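Local coordinates for probable chitinase A (Chromobacterium violaceum, PDB 4TX8), which probably hydrolyses internal beta-1,4 linkages of chitin as a family 18 glycoside hydrolase carrying a chitin-binding module, at residues T33-G38 and T69-G74; L323-P328 and Q386-F391; V149-D154 and A161-D166; P230-L235 and L276-G281; G298-T301 and G306-A309. All coordinates share one frame; numbering follows the deposited sequence.

Interaction 1: T33-G38 and T69-G74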
# COMPACT_ATOMS: atom_id res chain seq x y z
N THR A 33 26.22 -10.67 -23.77
CA THR A 33 26.17 -9.48 -24.61
C THR A 33 26.93 -8.30 -24.00
O THR A 33 26.82 -8.03 -22.80
CB THR A 33 24.71 -9.05 -24.88
OG1 THR A 33 23.95 -10.18 -25.32
CG2 THR A 33 24.65 -7.96 -25.94
N ALA A 34 27.69 -7.60 -24.83
CA ALA A 34 28.38 -6.38 -24.41
C ALA A 34 27.49 -5.16 -24.63
O ALA A 34 27.00 -4.93 -25.73
CB ALA A 34 29.70 -6.23 -25.16
N TYR A 35 27.29 -4.38 -23.57
CA TYR A 35 26.45 -3.20 -23.64
C TYR A 35 27.26 -1.92 -23.42
O TYR A 35 28.21 -1.91 -22.65
CB TYR A 35 25.32 -3.28 -22.62
CG TYR A 35 24.37 -4.43 -22.86
CD1 TYR A 35 23.49 -4.41 -23.94
CD2 TYR A 35 24.35 -5.53 -22.02
CE1 TYR A 35 22.63 -5.47 -24.17
CE2 TYR A 35 23.49 -6.59 -22.24
CZ TYR A 35 22.63 -6.55 -23.32
OH TYR A 35 21.77 -7.60 -23.55
N LYS A 36 26.87 -0.86 -24.11
CA LYS A 36 27.46 0.46 -23.89
C LYS A 36 26.50 1.33 -23.09
O LYS A 36 25.30 1.06 -23.06
CB LYS A 36 27.79 1.14 -25.22
CG LYS A 36 28.82 0.43 -26.08
CD LYS A 36 29.15 1.30 -27.28
CE LYS A 36 29.77 0.50 -28.41
NZ LYS A 36 29.67 1.24 -29.70
N VAL A 37 27.03 2.37 -22.45
CA VAL A 37 26.20 3.34 -21.75
C VAL A 37 25.18 3.93 -22.72
O VAL A 37 25.53 4.36 -23.81
CB VAL A 37 27.04 4.47 -21.13
CG1 VAL A 37 26.14 5.53 -20.51
CG2 VAL A 37 28.01 3.92 -20.10
N GLY A 38 23.91 3.93 -22.32
CA GLY A 38 22.86 4.47 -23.15
C GLY A 38 22.12 3.43 -23.97
O GLY A 38 21.07 3.72 -24.54
N THR A 69 22.44 -0.87 -10.45
CA THR A 69 23.73 -0.22 -10.69
C THR A 69 24.11 -0.33 -12.17
O THR A 69 25.01 0.36 -12.63
CB THR A 69 24.87 -0.81 -9.83
OG1 THR A 69 25.14 -2.15 -10.24
CG2 THR A 69 24.51 -0.77 -8.35
N LEU A 70 23.42 -1.20 -12.91
CA LEU A 70 23.71 -1.41 -14.33
C LEU A 70 22.62 -0.88 -15.25
O LEU A 70 22.90 -0.44 -16.36
CB LEU A 70 23.93 -2.90 -14.62
CG LEU A 70 25.24 -3.53 -14.17
CD1 LEU A 70 25.22 -5.02 -14.46
CD2 LEU A 70 26.42 -2.86 -14.85
N TRP A 71 21.38 -0.92 -14.77
CA TRP A 71 20.23 -0.59 -15.61
C TRP A 71 19.26 0.34 -14.90
O TRP A 71 18.92 0.14 -13.74
CB TRP A 71 19.49 -1.86 -16.03
CG TRP A 71 20.33 -2.81 -16.83
CD1 TRP A 71 21.01 -3.90 -16.37
CD2 TRP A 71 20.58 -2.75 -18.24
NE1 TRP A 71 21.66 -4.52 -17.40
CE2 TRP A 71 21.41 -3.83 -18.56
CE3 TRP A 71 20.17 -1.88 -19.26
CZ2 TRP A 71 21.85 -4.07 -19.86
CZ3 TRP A 71 20.61 -2.12 -20.54
CH2 TRP A 71 21.44 -3.21 -20.83
N THR A 72 18.80 1.36 -15.62
CA THR A 72 17.71 2.19 -15.14
C THR A 72 16.50 2.02 -16.05
O THR A 72 16.64 1.99 -17.27
CB THR A 72 18.11 3.68 -15.05
OG1 THR A 72 16.97 4.47 -14.70
CG2 THR A 72 18.67 4.18 -16.36
N PRO A 73 15.30 1.89 -15.46
CA PRO A 73 14.07 1.74 -16.23
C PRO A 73 13.83 2.94 -17.15
O PRO A 73 14.03 4.07 -16.72
CB PRO A 73 12.98 1.66 -15.15
CG PRO A 73 13.69 1.21 -13.92
CD PRO A 73 15.06 1.83 -14.01
N GLY A 74 13.41 2.69 -18.38
CA GLY A 74 13.13 3.76 -19.32
C GLY A 74 13.90 3.63 -20.62
O GLY A 74 14.76 2.76 -20.76

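Interaction 2: L323-P328 and Q386-F391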
# COMPACT_ATOMS: atom_id res chain seq x y z
N LEU A 323 -14.15 -7.86 6.26
CA LEU A 323 -14.18 -6.42 6.50
C LEU A 323 -15.50 -5.80 6.05
O LEU A 323 -15.95 -4.80 6.60
CB LEU A 323 -13.02 -5.74 5.79
CG LEU A 323 -11.67 -5.89 6.49
CD1 LEU A 323 -10.53 -5.43 5.60
CD2 LEU A 323 -11.67 -5.11 7.80
N ILE A 324 -16.14 -6.41 5.05
CA ILE A 324 -17.39 -5.87 4.52
C ILE A 324 -18.62 -6.42 5.25
O ILE A 324 -19.52 -5.65 5.60
CB ILE A 324 -17.52 -6.16 3.01
CG1 ILE A 324 -16.36 -5.50 2.25
CG2 ILE A 324 -18.86 -5.65 2.48
CD1 ILE A 324 -16.31 -5.83 0.78
N GLU A 325 -18.66 -7.72 5.50
CA GLU A 325 -19.81 -8.33 6.18
C GLU A 325 -19.75 -8.11 7.68
O GLU A 325 -20.79 -8.03 8.35
CB GLU A 325 -19.90 -9.83 5.91
CG GLU A 325 -19.47 -10.29 4.53
CD GLU A 325 -20.54 -10.12 3.48
OE1 GLU A 325 -21.52 -9.38 3.72
OE2 GLU A 325 -20.38 -10.72 2.40
N GLY A 326 -18.54 -8.05 8.22
CA GLY A 326 -18.36 -8.02 9.66
C GLY A 326 -18.13 -9.42 10.18
O GLY A 326 -18.33 -10.40 9.46
N PHE A 327 -17.71 -9.52 11.44
CA PHE A 327 -17.40 -10.81 12.03
C PHE A 327 -17.32 -10.71 13.55
O PHE A 327 -17.05 -9.63 14.09
CB PHE A 327 -16.08 -11.36 11.47
CG PHE A 327 -14.90 -10.44 11.66
CD1 PHE A 327 -14.59 -9.48 10.71
CD2 PHE A 327 -14.10 -10.56 12.78
CE1 PHE A 327 -13.50 -8.64 10.88
CE2 PHE A 327 -13.01 -9.72 12.96
CZ PHE A 327 -12.71 -8.76 12.01
N PRO A 328 -17.59 -11.82 14.25
CA PRO A 328 -17.48 -11.80 15.71
C PRO A 328 -16.03 -11.72 16.18
O PRO A 328 -15.12 -12.21 15.52
CB PRO A 328 -18.12 -13.13 16.13
CG PRO A 328 -18.00 -14.01 14.94
CD PRO A 328 -18.11 -13.10 13.75
N GLN A 386 -23.29 -11.34 -1.69
CA GLN A 386 -23.74 -10.58 -2.84
C GLN A 386 -22.54 -9.93 -3.51
O GLN A 386 -21.47 -9.81 -2.91
CB GLN A 386 -24.76 -9.51 -2.43
CG GLN A 386 -24.33 -8.66 -1.24
CD GLN A 386 -25.21 -7.44 -1.05
OE1 GLN A 386 -25.66 -6.83 -2.02
NE2 GLN A 386 -25.46 -7.08 0.20
N ALA A 387 -22.70 -9.52 -4.77
CA ALA A 387 -21.63 -8.86 -5.49
C ALA A 387 -21.36 -7.49 -4.89
O ALA A 387 -22.26 -6.84 -4.36
CB ALA A 387 -21.99 -8.74 -6.97
N TYR A 388 -20.10 -7.06 -4.97
CA TYR A 388 -19.72 -5.71 -4.54
C TYR A 388 -19.18 -4.92 -5.71
O TYR A 388 -17.96 -4.84 -5.90
CB TYR A 388 -18.68 -5.76 -3.43
CG TYR A 388 -19.01 -6.70 -2.29
CD1 TYR A 388 -20.11 -6.48 -1.48
CD2 TYR A 388 -18.20 -7.79 -2.02
CE1 TYR A 388 -20.41 -7.34 -0.45
CE2 TYR A 388 -18.48 -8.65 -0.99
CZ TYR A 388 -19.59 -8.42 -0.20
OH TYR A 388 -19.86 -9.28 0.82
N PRO A 389 -20.08 -4.32 -6.51
CA PRO A 389 -19.65 -3.56 -7.69
C PRO A 389 -18.77 -2.36 -7.35
O PRO A 389 -18.05 -1.87 -8.22
CB PRO A 389 -20.97 -3.12 -8.33
CG PRO A 389 -22.00 -3.25 -7.25
CD PRO A 389 -21.55 -4.38 -6.39
N ALA A 390 -18.82 -1.89 -6.10
CA ALA A 390 -18.04 -0.73 -5.70
C ALA A 390 -16.80 -1.08 -4.86
O ALA A 390 -16.24 -0.21 -4.21
CB ALA A 390 -18.91 0.26 -4.94
N PHE A 391 -16.39 -2.35 -4.88
CA PHE A 391 -15.16 -2.75 -4.20
C PHE A 391 -14.00 -1.88 -4.67
O PHE A 391 -13.80 -1.70 -5.87
CB PHE A 391 -14.85 -4.23 -4.45
CG PHE A 391 -13.67 -4.75 -3.67
CD1 PHE A 391 -13.80 -5.08 -2.33
CD2 PHE A 391 -12.43 -4.88 -4.27
CE1 PHE A 391 -12.71 -5.55 -1.61
CE2 PHE A 391 -11.34 -5.35 -3.56
CZ PHE A 391 -11.48 -5.68 -2.23
O HOH W 1 -23.10 -7.10 2.32

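Interaction 3: V149-D154 and A161-D166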
# COMPACT_ATOMS: atom_id res chain seq x y z
N VAL A 149 5.97 14.55 14.17
CA VAL A 149 6.26 13.89 12.91
C VAL A 149 6.97 14.87 11.98
O VAL A 149 6.65 16.06 11.96
CB VAL A 149 4.97 13.38 12.23
CG1 VAL A 149 5.27 12.80 10.84
CG2 VAL A 149 4.29 12.34 13.10
N SER A 150 7.95 14.39 11.22
CA SER A 150 8.61 15.23 10.23
C SER A 150 8.65 14.54 8.87
O SER A 150 8.40 13.34 8.77
CB SER A 150 10.03 15.58 10.68
OG SER A 150 10.82 14.42 10.83
N PHE A 151 8.95 15.31 7.83
CA PHE A 151 9.12 14.76 6.49
C PHE A 151 10.31 15.41 5.80
O PHE A 151 10.43 16.64 5.78
CB PHE A 151 7.86 14.95 5.65
CG PHE A 151 8.03 14.51 4.22
CD1 PHE A 151 8.06 13.16 3.89
CD2 PHE A 151 8.17 15.45 3.21
CE1 PHE A 151 8.22 12.75 2.58
CE2 PHE A 151 8.34 15.05 1.90
CZ PHE A 151 8.36 13.69 1.58
N THR A 152 11.17 14.59 5.22
CA THR A 152 12.31 15.09 4.46
C THR A 152 12.43 14.33 3.14
O THR A 152 12.52 13.11 3.12
CB THR A 152 13.62 14.96 5.25
OG1 THR A 152 13.44 15.48 6.57
CG2 THR A 152 14.73 15.73 4.54
N LEU A 153 12.42 15.08 2.04
CA LEU A 153 12.45 14.48 0.71
C LEU A 153 13.82 13.90 0.37
O LEU A 153 14.85 14.52 0.62
CB LEU A 153 12.06 15.52 -0.33
CG LEU A 153 12.03 15.05 -1.78
CD1 LEU A 153 10.86 14.10 -2.01
CD2 LEU A 153 11.95 16.24 -2.72
N ASP A 154 13.82 12.70 -0.22
CA ASP A 154 15.04 12.14 -0.79
C ASP A 154 15.43 12.99 -1.99
O ASP A 154 14.63 13.15 -2.92
CB ASP A 154 14.83 10.67 -1.18
CG ASP A 154 16.12 9.98 -1.60
OD1 ASP A 154 16.86 10.52 -2.44
OD2 ASP A 154 16.39 8.87 -1.08
N ALA A 161 10.72 21.96 -4.10
CA ALA A 161 9.85 22.77 -4.95
C ALA A 161 9.32 21.95 -6.13
O ALA A 161 8.14 22.02 -6.46
CB ALA A 161 10.59 24.00 -5.44
N GLN A 162 10.21 21.19 -6.76
CA GLN A 162 9.82 20.36 -7.89
C GLN A 162 8.88 19.24 -7.45
O GLN A 162 7.90 18.94 -8.13
CB GLN A 162 11.05 19.77 -8.57
CG GLN A 162 10.72 18.94 -9.80
CD GLN A 162 9.97 19.75 -10.85
OE1 GLN A 162 10.43 20.81 -11.28
NE2 GLN A 162 8.81 19.25 -11.26
N PHE A 163 9.19 18.64 -6.31
CA PHE A 163 8.35 17.60 -5.70
C PHE A 163 6.93 18.10 -5.48
O PHE A 163 5.96 17.39 -5.75
CB PHE A 163 8.98 17.14 -4.39
CG PHE A 163 8.20 16.09 -3.66
CD1 PHE A 163 8.10 14.80 -4.17
CD2 PHE A 163 7.60 16.37 -2.44
CE1 PHE A 163 7.39 13.83 -3.49
CE2 PHE A 163 6.89 15.40 -1.76
CZ PHE A 163 6.79 14.13 -2.28
N ILE A 164 6.81 19.33 -4.98
CA ILE A 164 5.51 19.94 -4.72
C ILE A 164 4.75 20.16 -6.03
O ILE A 164 3.54 19.98 -6.09
CB ILE A 164 5.67 21.27 -3.95
CG1 ILE A 164 6.06 20.98 -2.49
CG2 ILE A 164 4.39 22.09 -4.00
CD1 ILE A 164 6.41 22.21 -1.69
N GLN A 165 5.48 20.53 -7.08
CA GLN A 165 4.88 20.67 -8.40
C GLN A 165 4.45 19.32 -8.96
O GLN A 165 3.42 19.21 -9.63
CB GLN A 165 5.86 21.35 -9.36
CG GLN A 165 6.08 22.82 -9.07
CD GLN A 165 7.08 23.46 -10.02
OE1 GLN A 165 7.87 22.77 -10.66
NE2 GLN A 165 7.05 24.78 -10.11
N ASP A 166 5.24 18.29 -8.67
CA ASP A 166 4.94 16.94 -9.14
C ASP A 166 3.66 16.41 -8.49
O ASP A 166 2.87 15.72 -9.13
CB ASP A 166 6.10 15.99 -8.85
CG ASP A 166 7.32 16.28 -9.71
OD1 ASP A 166 7.19 17.06 -10.68
OD2 ASP A 166 8.40 15.73 -9.43

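Interaction 4: P230-L235 and L276-G281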
# COMPACT_ATOMS: atom_id res chain seq x y z
N PRO A 230 -2.91 2.73 25.32
CA PRO A 230 -3.37 4.11 25.17
C PRO A 230 -3.32 4.61 23.72
O PRO A 230 -4.15 5.44 23.34
CB PRO A 230 -2.40 4.90 26.04
CG PRO A 230 -1.99 3.94 27.10
CD PRO A 230 -1.92 2.60 26.41
N VAL A 231 -2.38 4.11 22.93
CA VAL A 231 -2.22 4.55 21.55
C VAL A 231 -3.47 4.27 20.71
O VAL A 231 -3.79 5.02 19.80
CB VAL A 231 -0.99 3.87 20.89
CG1 VAL A 231 -1.06 2.35 21.01
CG2 VAL A 231 -0.84 4.29 19.43
N VAL A 232 -4.18 3.20 21.05
CA VAL A 232 -5.39 2.81 20.32
C VAL A 232 -6.44 3.93 20.33
O VAL A 232 -6.97 4.31 19.29
CB VAL A 232 -6.00 1.53 20.90
CG1 VAL A 232 -7.33 1.22 20.22
CG2 VAL A 232 -5.03 0.36 20.75
N SER A 233 -6.72 4.46 21.52
CA SER A 233 -7.67 5.56 21.65
C SER A 233 -7.09 6.88 21.15
O SER A 233 -7.77 7.65 20.48
CB SER A 233 -8.10 5.73 23.11
OG SER A 233 -8.86 4.62 23.55
N ASN A 234 -5.83 7.13 21.48
CA ASN A 234 -5.20 8.40 21.14
C ASN A 234 -5.00 8.59 19.64
O ASN A 234 -5.05 9.71 19.15
CB ASN A 234 -3.87 8.54 21.87
CG ASN A 234 -4.03 8.65 23.37
OD1 ASN A 234 -5.11 8.98 23.87
ND2 ASN A 234 -2.96 8.37 24.11
N LEU A 235 -4.79 7.50 18.92
CA LEU A 235 -4.59 7.58 17.47
C LEU A 235 -5.87 8.02 16.77
O LEU A 235 -5.84 8.86 15.88
CB LEU A 235 -4.11 6.23 16.91
CG LEU A 235 -3.85 6.16 15.41
CD1 LEU A 235 -2.85 7.23 14.98
CD2 LEU A 235 -3.34 4.78 15.01
N LEU A 276 -8.86 -3.22 15.49
CA LEU A 276 -10.30 -3.14 15.24
C LEU A 276 -10.99 -1.91 15.86
O LEU A 276 -11.84 -1.29 15.21
CB LEU A 276 -10.99 -4.43 15.71
CG LEU A 276 -10.57 -5.71 14.98
CD1 LEU A 276 -11.15 -6.94 15.66
CD2 LEU A 276 -10.99 -5.67 13.51
N PRO A 277 -10.66 -1.54 17.11
CA PRO A 277 -11.31 -0.31 17.59
C PRO A 277 -10.79 0.96 16.89
O PRO A 277 -11.50 1.97 16.88
CB PRO A 277 -10.98 -0.29 19.08
CG PRO A 277 -9.81 -1.19 19.25
CD PRO A 277 -9.94 -2.24 18.19
N ILE A 278 -9.60 0.90 16.31
CA ILE A 278 -9.08 2.03 15.54
C ILE A 278 -9.90 2.22 14.27
O ILE A 278 -10.31 3.33 13.94
CB ILE A 278 -7.59 1.85 15.19
CG1 ILE A 278 -6.74 1.77 16.46
CG2 ILE A 278 -7.11 2.98 14.29
CD1 ILE A 278 -5.28 1.45 16.21
N ILE A 279 -10.13 1.12 13.56
CA ILE A 279 -10.99 1.12 12.38
C ILE A 279 -12.40 1.58 12.74
O ILE A 279 -12.99 2.41 12.05
CB ILE A 279 -11.08 -0.28 11.75
CG1 ILE A 279 -9.70 -0.77 11.32
CG2 ILE A 279 -12.04 -0.28 10.57
CD1 ILE A 279 -9.65 -2.25 11.00
N ASP A 280 -12.94 1.03 13.83
CA ASP A 280 -14.30 1.34 14.24
C ASP A 280 -14.46 2.82 14.59
O ASP A 280 -15.42 3.46 14.18
CB ASP A 280 -14.71 0.47 15.44
CG ASP A 280 -16.14 0.71 15.87
OD1 ASP A 280 -17.03 0.80 14.99
OD2 ASP A 280 -16.38 0.83 17.09
N GLY A 281 -13.49 3.35 15.32
CA GLY A 281 -13.52 4.75 15.72
C GLY A 281 -13.38 5.73 14.56
O GLY A 281 -13.83 6.86 14.65

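Interaction 5: G298-T301 and G306-A309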
# COMPACT_ATOMS: atom_id res chain seq x y z
N GLY A 298 -1.25 -17.88 6.59
CA GLY A 298 -2.64 -17.99 6.16
C GLY A 298 -3.62 -17.24 7.03
O GLY A 298 -3.24 -16.61 8.02
N LEU A 299 -4.89 -17.32 6.67
CA LEU A 299 -5.93 -16.54 7.32
C LEU A 299 -7.14 -17.39 7.68
O LEU A 299 -7.70 -18.07 6.82
CB LEU A 299 -6.35 -15.38 6.42
CG LEU A 299 -7.47 -14.47 6.94
CD1 LEU A 299 -7.00 -13.72 8.16
CD2 LEU A 299 -7.92 -13.52 5.84
N TYR A 300 -7.55 -17.35 8.94
CA TYR A 300 -8.73 -18.09 9.37
C TYR A 300 -9.98 -17.22 9.24
O TYR A 300 -10.11 -16.19 9.90
CB TYR A 300 -8.57 -18.58 10.81
CG TYR A 300 -9.63 -19.57 11.26
CD1 TYR A 300 -10.91 -19.14 11.63
CD2 TYR A 300 -9.36 -20.93 11.33
CE1 TYR A 300 -11.88 -20.03 12.04
CE2 TYR A 300 -10.34 -21.83 11.74
CZ TYR A 300 -11.59 -21.38 12.10
OH TYR A 300 -12.56 -22.26 12.51
N THR A 301 -10.89 -17.64 8.37
CA THR A 301 -12.13 -16.90 8.13
C THR A 301 -13.34 -17.78 8.44
O THR A 301 -13.20 -19.00 8.57
CB THR A 301 -12.21 -16.42 6.66
OG1 THR A 301 -12.60 -17.51 5.82
CG2 THR A 301 -10.87 -15.87 6.20
N GLY A 306 -11.21 -24.74 7.05
CA GLY A 306 -9.79 -24.56 7.30
C GLY A 306 -9.31 -23.18 6.89
O GLY A 306 -10.06 -22.43 6.25
N VAL A 307 -8.08 -22.84 7.24
CA VAL A 307 -7.53 -21.53 6.92
C VAL A 307 -7.39 -21.35 5.41
O VAL A 307 -7.19 -22.31 4.68
CB VAL A 307 -6.15 -21.29 7.59
CG1 VAL A 307 -6.28 -21.31 9.10
CG2 VAL A 307 -5.14 -22.32 7.11
N LEU A 308 -7.50 -20.11 4.96
CA LEU A 308 -7.29 -19.80 3.55
C LEU A 308 -5.80 -19.62 3.31
O LEU A 308 -5.12 -18.91 4.05
CB LEU A 308 -8.07 -18.55 3.15
CG LEU A 308 -9.57 -18.60 3.47
CD1 LEU A 308 -10.27 -17.36 2.96
CD2 LEU A 308 -10.21 -19.86 2.89
N ALA A 309 -5.30 -20.29 2.28
CA ALA A 309 -3.86 -20.33 2.02
C ALA A 309 -3.30 -18.98 1.61
O ALA A 309 -3.92 -18.23 0.85
CB ALA A 309 -3.56 -21.37 0.94
O HOH W 2 -11.20 -20.06 6.72

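Interaction 1: T33-G38 and T69-G74
The carbohydrate-binding module of family 5/12 is a small module in which Tyr35, Trp71 and Trp29 come together, and Tyr35 and Trp71 form a T-shaped (edge-to-face) pair within it. Tyr35 lies on the short strand 34-35, and Trp71 on strand 71-73, an edge strand of the three-stranded antiparallel sheet; no hydrogen bond joins the two segments, which meet through these rings. The indole presents its edge and the phenol its face: the planes stand 78° apart, with 5.0 Å between the centroids of the Tyr35 ring and the six-membered ring of Trp71. Both rings leave the backbone anti to the carbonyl carbon (chi1 -63° for Tyr35, -61° for Trp71), which sends the indole's far end across the gap between the strands. Trp29 meets both rings, nearly parallel to Tyr35 and steeply inclined to Trp71, while Val41 packs on both. The phenol is also held at its polar end, because Tyr35 OH is hydrogen-bonded to the backbone N of Ala30. On the phenol face turned from the indole, CG2 of Thr33 sits toward the rim. On the other face Trp71 CH2 rests over the ring centre, and Trp71 CZ2 approaches Tyr35 CD2 to 3.6 Å.

Interaction 2: L323-P328 and Q386-F391
Ile324 and Tyr388 join the last turn of helix 313-325 to the loop that precedes strand 393-397, at the end of the GH18 TIM barrel where its strands begin. Apolar contact dominates. The isoleucine lies over one face of the Tyr388 ring, its CD1 making a CH-pi contact 4.0 Å from the ring centroid and only 15° off the normal. Ile324 CG2 lies 3.7 Å from Tyr388 CE1. On the opposite face of the Tyr388 ring, the carbonyl O of Gln386 stands over the centre. With CG1 anti to the carbonyl carbon (chi1 -60°) and an extended chi2, Ile324 CD1 also comes to the edge of the Phe391 ring, 4.1 Å from Phe391 CD1, so a single methyl bridges two aromatic residues. Val345 of strand 345-350 touches both Ile324 and Phe391, linking this layer to the barrel wall.

Backbone bonding shapes the loop: a type I turn runs from Tyr388 to Phe391, closed by Phe391 N to Tyr388 O.

Polar contact is peripheral. The modelled approach of the Glu325 carboxylate to the tyrosine hydroxyl is too short to be trusted. Gln386 is poorly ordered, so the water bridge is loose: the water donates to Glu325 OE1 at 3.1 Å and weakly accepts from Gln386 NE2.

Interaction 3: V149-D154 and A161-D166
Leu153 lies across the ring of Phe163 where the chain leaves strand 149-150 and enters helix 160-171. The leucine lays both of its methyls along one side of the phenylalanine. CD1 sits over the middle of that ring face, 3.6 Å from the centroid and 13° off the normal, a well-centred CH-pi contact. CD2 lies further back, against the benzylic carbon, with Leu153 CD2 at 3.5 Å from Phe163 CB. The aromatic side chain projects from the helix with CG anti to its own N (chi1 179°), a torsion that carries the ring away from the helix axis and against the loop.

Phe151 approaches from the opposite direction. Its plane is inclined by only 27° to that of Phe163, but the two rings are slid so far apart, with centroids 6.0 Å from each other, that they hardly overlap. They meet at their outer carbons, CE2 of Phe151 lying 4.0 Å from CE2 of Phe163.

This is the outer layer of a TIM barrel: strand 149-150 pairs antiparallel with barrel strand 135-143, and Tyr210 of helix 193-210 touches both phenylalanines, meeting Phe151 edge-to-face. Within helix 160-171, Gln162 NE2 donates to Asp166 OD1 over 2.8 Å, one turn on. No hydrogen bond crosses between the segments, so their mutual attachment depends on dispersion and CH-pi contact and on shape, and of segment 161-166 it is Phe163 that makes the contact.

Interaction 4: P230-L235 and L276-G281
Val232 carries CG1 anti to the backbone N (chi1 174°), and Ile278 carries CG1 anti to the carbonyl carbon (chi1 -62°); these two choices bring the branches together at 3.8 Å, CG1 to CG1. The same Val232 methyl also lies against the ring of the preceding residue in the partner helix, 3.6 Å from Pro277 CG. One turn further along helix 230-246, Leu235 points its CB toward the other helix, and its CD2 meets Ile278 CD1 at 4.0 Å.

The segments 230-235 and 276-281 run nearly parallel, at 13°, with their axes 9.1 Å apart at closest approach. Both helices belong to the outer layer of the GH18 TIM barrel, and helix 276-281 comes just before barrel strand 288-292. The side chain of Ile278 is about 7 Å from that of Glu220, which binds calcium. Further along the same helices, Gly281 O accepts a hydrogen bond from Lys240 NZ.

Between the two segments themselves nothing polar is exchanged. The contact is almost wholly aliphatic, with the carbonyl O of Val232 also lying against Ile278 CG1, so between these segments shape fit probably counts for more than bond direction, while Lys240 adds a polar link farther along.

Interaction 5: G298-T301 and G306-A309
Leu299 and Leu308 face each other as an antiparallel hydrogen-bonded pair, a single bridge in which each residue both gives and receives. Leu299 N donates to Leu308 O over 3.1 Å, and the return bond, from Leu308 N to Leu299 O, is 2.8 Å long.

Around this pair, side chains meet in two places. Val307 CG1, set anti to its carbonyl carbon (chi1 -63°), reaches the edge of the Tyr300 ring, 3.8 Å from Tyr300 CD2. Thr301 and Leu308 cross at about a right angle, the methyl CG2 of the threonine standing 3.6 Å from Leu308 CD1. At one end Gly298 brings its CA to 3.4 Å from Leu308 O.

The whole forms a beta-hairpin-like excursion of the loop between strand 288-292 and helix 313-325 of the TIM barrel. Beyond the bridge, where the two segments part, a water takes over from direct bonding: it accepts from Thr301 N at 2.9 Å and donates to Gly306 O at 2.7 Å. Thr301 OG1 is itself hydrogen-bonded to the backbone N of Tyr303 in the connection between the segments. Farther out, Met315 of helix 313-325 touches both leucines, and Met322 of the same helix touches Thr301.

Interaction 1 comes first along the chain and stands alone in the binding module, about 29 to 49 Å from the others, centre to centre; helix 399-404 of the catalytic domain nevertheless touches strand 71-73. The other four lie in the GH18 barrel in the order 3, 4, 5, 2, spread over its outer helices and loops. Interactions 2 and 3 are on opposite sides of the chain's centre, about 37 Å apart between centres. Interactions 2 and 4 touch, through Phe327 CZ and Leu276 CD2 at 3.8 Å. Helix 313-325, which carries a segment of interaction 2, also packs against interaction 5. Contacts scattered along the chain thus fasten helices and loops round one barrel, with the carbohydrate-binding module beside it.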